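Local coordinates for protein N-acetylneuraminate epimerase (Escherichia coli, PDB 2UVK) that accelerates the interconversion of the alpha- and beta-anomers of N-acetylneuraminate in the periplasm, probably letting the bacterium compete for scarce sialic acid, at residues 119-131 with 163-175. Sequence-based numbering, arbitrary orientation.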
loop_
_atom_site.group_PDB
_atom_site.type_symbol
_atom_site.label_atom_id
_atom_site.label_comp_id
_atom_site.label_asym_id
_atom_site.label_seq_id
_atom_site.Cartn_x
_atom_site.Cartn_y
_atom_site.Cartn_z
ATOM N N GLY B 119 -6.848 23.798 -3.372
ATOM C CA GLY B 119 -7.769 23.530 -2.278
ATOM C C GLY B 119 -7.753 22.105 -1.745
ATOM O O GLY B 119 -8.625 21.723 -0.974
ATOM N N LYS B 120 -6.766 21.325 -2.171
ATOM C CA LYS B 120 -6.666 19.912 -1.764
ATOM C C LYS B 120 -5.288 19.660 -1.180
ATOM O O LYS B 120 -4.314 20.326 -1.542
ATOM C CB LYS B 120 -6.895 18.989 -2.964
ATOM C CG LYS B 120 -8.333 19.061 -3.519
ATOM C CD LYS B 120 -8.471 18.468 -4.895
ATOM C CE LYS B 120 -9.921 18.643 -5.399
ATOM N NZ LYS B 120 -10.209 17.843 -6.615
ATOM N N ALA B 121 -5.212 18.674 -0.279
ATOM C CA ALA B 121 -3.922 18.262 0.262
ATOM C C ALA B 121 -3.409 17.087 -0.536
ATOM O O ALA B 121 -4.077 16.076 -0.661
ATOM C CB ALA B 121 -4.063 17.883 1.721
ATOM N N TYR B 122 -2.213 17.240 -1.082
ATOM C CA TYR B 122 -1.577 16.219 -1.893
ATOM C C TYR B 122 -0.465 15.587 -1.070
ATOM O O TYR B 122 0.314 16.287 -0.420
ATOM C CB TYR B 122 -0.972 16.850 -3.142
ATOM C CG TYR B 122 -1.981 17.152 -4.226
ATOM C CD1 TYR B 122 -2.095 16.343 -5.345
ATOM C CD2 TYR B 122 -2.815 18.242 -4.127
ATOM C CE1 TYR B 122 -3.019 16.626 -6.365
ATOM C CE2 TYR B 122 -3.745 18.511 -5.104
ATOM C CZ TYR B 122 -3.855 17.688 -6.211
ATOM O OH TYR B 122 -4.775 18.012 -7.220
ATOM N N VAL B 123 -0.399 14.256 -1.151
ATOM C CA VAL B 123 0.526 13.432 -0.339
ATOM C C VAL B 123 1.282 12.467 -1.247
ATOM O O VAL B 123 0.694 11.835 -2.121
ATOM C CB VAL B 123 -0.262 12.615 0.708
ATOM C CG1 VAL B 123 0.670 11.659 1.456
ATOM C CG2 VAL B 123 -1.003 13.549 1.683
ATOM N N THR B 124 2.590 12.380 -1.058
ATOM C CA THR B 124 3.368 11.310 -1.699
ATOM C C THR B 124 4.514 10.948 -0.785
ATOM O O THR B 124 4.795 11.664 0.181
ATOM C CB THR B 124 3.849 11.692 -3.119
ATOM O OG1 THR B 124 4.357 10.525 -3.770
ATOM C CG2 THR B 124 4.847 12.811 -3.099
ATOM N N GLY B 125 5.143 9.814 -1.084
ATOM C CA GLY B 125 6.256 9.339 -0.266
ATOM C C GLY B 125 5.817 8.619 0.991
ATOM O O GLY B 125 4.636 8.499 1.296
ATOM N N GLY B 126 6.815 8.157 1.714
ATOM C CA GLY B 126 6.604 7.469 2.968
ATOM C C GLY B 126 6.947 6.002 2.916
ATOM O O GLY B 126 6.966 5.362 1.843
ATOM N N VAL B 127 7.180 5.457 4.101
ATOM C CA VAL B 127 7.476 4.036 4.235
ATOM C C VAL B 127 6.231 3.195 3.928
ATOM O O VAL B 127 5.100 3.701 3.894
ATOM C CB VAL B 127 7.953 3.725 5.662
ATOM C CG1 VAL B 127 9.170 4.559 6.024
ATOM C CG2 VAL B 127 6.799 3.885 6.696
ATOM N N ASN B 128 6.419 1.889 3.770
ATOM C CA ASN B 128 5.335 0.945 3.608
ATOM C C ASN B 128 4.837 0.546 4.997
ATOM O O ASN B 128 5.630 0.122 5.850
ATOM C CB ASN B 128 5.818 -0.308 2.870
ATOM C CG ASN B 128 4.775 -1.362 2.746
ATOM O OD1 ASN B 128 4.676 -2.255 3.609
ATOM N ND2 ASN B 128 3.970 -1.303 1.669
ATOM N N GLN B 129 3.540 0.649 5.215
ATOM C CA GLN B 129 3.032 0.422 6.572
ATOM C C GLN B 129 3.287 -1.008 7.036
ATOM O O GLN B 129 3.644 -1.210 8.197
ATOM C CB GLN B 129 1.574 0.772 6.662
ATOM C CG GLN B 129 0.642 -0.113 6.045
ATOM C CD GLN B 129 -0.738 0.531 5.871
ATOM O OE1 GLN B 129 -1.098 1.502 6.593
ATOM N NE2 GLN B 129 -1.513 0.011 4.901
ATOM N N ASN B 130 3.058 -1.990 6.171
ATOM C CA ASN B 130 3.226 -3.383 6.600
ATOM C C ASN B 130 4.687 -3.722 6.930
ATOM O O ASN B 130 4.959 -4.457 7.888
ATOM C CB ASN B 130 2.667 -4.366 5.567
ATOM C CG ASN B 130 1.151 -4.424 5.572
ATOM O OD1 ASN B 130 0.524 -3.917 6.490
ATOM N ND2 ASN B 130 0.546 -5.056 4.557
ATOM N N ILE B 131 5.633 -3.239 6.117
ATOM C CA ILE B 131 7.052 -3.521 6.370
ATOM C C ILE B 131 7.512 -2.816 7.645
ATOM O O ILE B 131 8.144 -3.410 8.515
ATOM C CB ILE B 131 7.920 -3.139 5.145
ATOM C CG1 ILE B 131 7.592 -4.072 3.982
ATOM C CG2 ILE B 131 9.387 -3.200 5.487
ATOM C CD1 ILE B 131 8.244 -3.692 2.688
ATOM N N ASP B 163 12.227 -3.215 -2.767
ATOM C CA ASP B 163 11.574 -4.201 -1.920
ATOM C C ASP B 163 10.928 -3.544 -0.681
ATOM O O ASP B 163 10.228 -4.235 0.080
ATOM C CB ASP B 163 12.577 -5.241 -1.423
ATOM C CG ASP B 163 13.182 -6.076 -2.543
ATOM O OD1 ASP B 163 12.576 -6.222 -3.599
ATOM O OD2 ASP B 163 14.281 -6.607 -2.326
ATOM N N TYR B 164 11.231 -2.270 -0.452
ATOM C CA TYR B 164 10.645 -1.541 0.702
ATOM C C TYR B 164 9.351 -0.829 0.364
ATOM O O TYR B 164 8.669 -0.353 1.254
ATOM C CB TYR B 164 11.635 -0.551 1.286
ATOM C CG TYR B 164 12.861 -1.222 1.863
ATOM C CD1 TYR B 164 12.901 -1.669 3.188
ATOM C CD2 TYR B 164 13.966 -1.477 1.053
ATOM C CE1 TYR B 164 14.044 -2.308 3.703
ATOM C CE2 TYR B 164 15.088 -2.089 1.554
ATOM C CZ TYR B 164 15.126 -2.508 2.867
ATOM O OH TYR B 164 16.272 -3.154 3.321
ATOM N N PHE B 165 8.999 -0.771 -0.912
ATOM C CA PHE B 165 7.717 -0.256 -1.334
ATOM C C PHE B 165 7.447 1.106 -0.726
ATOM O O PHE B 165 6.320 1.389 -0.291
ATOM C CB PHE B 165 6.622 -1.259 -1.066
ATOM C CG PHE B 165 6.726 -2.479 -1.924
ATOM C CD1 PHE B 165 6.068 -2.544 -3.138
ATOM C CD2 PHE B 165 7.476 -3.565 -1.521
ATOM C CE1 PHE B 165 6.176 -3.670 -3.931
ATOM C CE2 PHE B 165 7.586 -4.686 -2.319
ATOM C CZ PHE B 165 6.926 -4.738 -3.512
ATOM N N PHE B 166 8.441 1.981 -0.705
ATOM C CA PHE B 166 8.168 3.391 -0.380
ATOM C C PHE B 166 7.130 3.938 -1.386
ATOM O O PHE B 166 7.105 3.527 -2.551
ATOM C CB PHE B 166 9.429 4.239 -0.376
ATOM C CG PHE B 166 10.342 4.030 0.806
ATOM C CD1 PHE B 166 10.140 3.014 1.737
ATOM C CD2 PHE B 166 11.423 4.862 0.968
ATOM C CE1 PHE B 166 10.980 2.901 2.824
ATOM C CE2 PHE B 166 12.268 4.730 2.055
ATOM C CZ PHE B 166 12.029 3.747 2.983
ATOM N N ASN B 167 6.280 4.849 -0.930
ATOM C CA ASN B 167 5.078 5.207 -1.675
ATOM C C ASN B 167 5.382 6.167 -2.817
ATOM O O ASN B 167 5.739 7.331 -2.575
ATOM C CB ASN B 167 4.052 5.876 -0.758
ATOM C CG ASN B 167 2.717 6.078 -1.433
ATOM O OD1 ASN B 167 2.479 5.564 -2.522
ATOM N ND2 ASN B 167 1.801 6.803 -0.755
ATOM N N LYS B 168 5.249 5.664 -4.048
ATOM C CA LYS B 168 5.473 6.494 -5.238
ATOM C C LYS B 168 4.187 7.130 -5.757
ATOM O O LYS B 168 4.242 7.961 -6.671
ATOM C CB LYS B 168 6.124 5.684 -6.379
ATOM C CG LYS B 168 5.260 4.632 -6.995
ATOM C CD LYS B 168 5.927 4.000 -8.226
ATOM C CE LYS B 168 5.073 2.960 -8.877
ATOM N NZ LYS B 168 5.690 2.567 -10.211
ATOM N N PHE B 169 3.034 6.745 -5.203
ATOM C CA PHE B 169 1.751 7.287 -5.637
ATOM C C PHE B 169 1.562 8.693 -5.114
ATOM O O PHE B 169 2.092 9.061 -4.074
ATOM C CB PHE B 169 0.595 6.415 -5.191
ATOM C CG PHE B 169 0.575 5.076 -5.842
ATOM C CD1 PHE B 169 0.052 4.928 -7.113
ATOM C CD2 PHE B 169 1.079 3.960 -5.197
ATOM C CE1 PHE B 169 0.006 3.702 -7.718
ATOM C CE2 PHE B 169 1.040 2.733 -5.798
ATOM C CZ PHE B 169 0.512 2.608 -7.078
ATOM N N LEU B 170 0.783 9.470 -5.864
ATOM C CA LEU B 170 0.359 10.798 -5.447
ATOM C C LEU B 170 -1.125 10.712 -5.098
ATOM O O LEU B 170 -1.941 10.281 -5.917
ATOM C CB LEU B 170 0.571 11.811 -6.580
ATOM C CG LEU B 170 0.289 13.284 -6.260
ATOM C CD1 LEU B 170 1.249 13.834 -5.268
ATOM C CD2 LEU B 170 0.339 14.111 -7.559
ATOM N N LEU B 171 -1.458 11.106 -3.868
ATOM C CA LEU B 171 -2.808 11.015 -3.331
ATOM C C LEU B 171 -3.329 12.428 -3.121
ATOM O O LEU B 171 -2.555 13.327 -2.798
ATOM C CB LEU B 171 -2.776 10.290 -1.972
ATOM C CG LEU B 171 -1.990 8.962 -1.873
ATOM C CD1 LEU B 171 -2.029 8.470 -0.398
ATOM C CD2 LEU B 171 -2.501 7.930 -2.828
ATOM N N SER B 172 -4.629 12.634 -3.293
ATOM C CA SER B 172 -5.212 13.927 -2.935
ATOM C C SER B 172 -6.378 13.741 -1.968
ATOM O O SER B 172 -7.243 12.881 -2.162
ATOM C CB SER B 172 -5.634 14.732 -4.180
ATOM O OG SER B 172 -6.679 14.105 -4.900
ATOM N N PHE B 173 -6.346 14.545 -0.914
ATOM C CA PHE B 173 -7.385 14.593 0.106
ATOM C C PHE B 173 -8.183 15.880 -0.109
ATOM O O PHE B 173 -7.605 16.965 -0.131
ATOM C CB PHE B 173 -6.736 14.599 1.493
ATOM C CG PHE B 173 -7.670 14.974 2.614
ATOM C CD1 PHE B 173 -8.490 14.042 3.202
ATOM C CD2 PHE B 173 -7.703 16.287 3.098
ATOM C CE1 PHE B 173 -9.347 14.388 4.258
ATOM C CE2 PHE B 173 -8.545 16.609 4.142
ATOM C CZ PHE B 173 -9.363 15.666 4.705
ATOM N N ASP B 174 -9.502 15.739 -0.232
ATOM C CA ASP B 174 -10.398 16.898 -0.434
ATOM C C ASP B 174 -11.085 17.205 0.888
ATOM O O ASP B 174 -11.887 16.407 1.355
ATOM C CB ASP B 174 -11.421 16.583 -1.524
ATOM C CG ASP B 174 -12.321 17.788 -1.860
ATOM O OD1 ASP B 174 -12.276 18.773 -1.111
ATOM O OD2 ASP B 174 -13.045 17.731 -2.873
ATOM N N PRO B 175 -10.781 18.364 1.516
ATOM C CA PRO B 175 -11.375 18.657 2.825
ATOM C C PRO B 175 -12.919 18.693 2.844
ATOM O O PRO B 175 -13.524 18.434 3.871
ATOM C CB PRO B 175 -10.802 20.031 3.178
ATOM C CG PRO B 175 -9.632 20.213 2.311
ATOM C CD PRO B 175 -9.872 19.428 1.068
HETATM O O HOH W 1 -11.926 21.360 -1.930
HETATM O O HOH W 2 6.321 10.029 -5.584
HETATM O O HOH W 3 2.112 7.721 2.022
HETATM O O HOH W 4 8.793 0.444 3.968
HETATM O O HOH W 5 3.821 1.536 0.022
#
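Lys120 lays its extended chain across Asp174, with CE 4.1 Å from OD2 and the charged ends too far apart for a salt bridge; Asp174 OD1 is bonded instead to Ser176 N. Ala121 and Phe173 then form a hydrogen-bonded antiparallel pair, the methyl of Ala121 lying at the edge of the phenylalanine ring. Tyr122 has CG anti to its carbonyl carbon (chi1 -79°), a turn that brings one face of the ring over Ser172, whose CB lies 4.0 Å from the ring centroid in a CH-pi contact; Leu170 CG meets the ring edge. A serine in place of Tyr122 would probably take away the ring face over Ser172 CB and the edge beside Leu170, opening a gap on this side of the sheet. Val123 pairs with Leu171 through two backbone bonds. Strands 120-125 and 169-174 are the two middle strands of a four-stranded antiparallel blade of the Kelch beta-propeller, and the connection between them is largely helical. Still in strand 120-125, Thr124, with OG1 anti to the backbone N (chi1 -169°), donates to Phe169 O at 2.7 Å from above the carbonyl plane. Gly126 O accepts from Asn167 N (2.9 Å), while Val127 CG1 rests 4.0 Å from CE1 of Phe166, a ring close to the predicted proton acceptor Glu209. Asn128 caps the helix through OD1, and its ND2 reaches Pro106 of the second subunit. Ile131 pushes CD1 to 3.3 Å from Asp163 O and against the edge of the Phe165 ring.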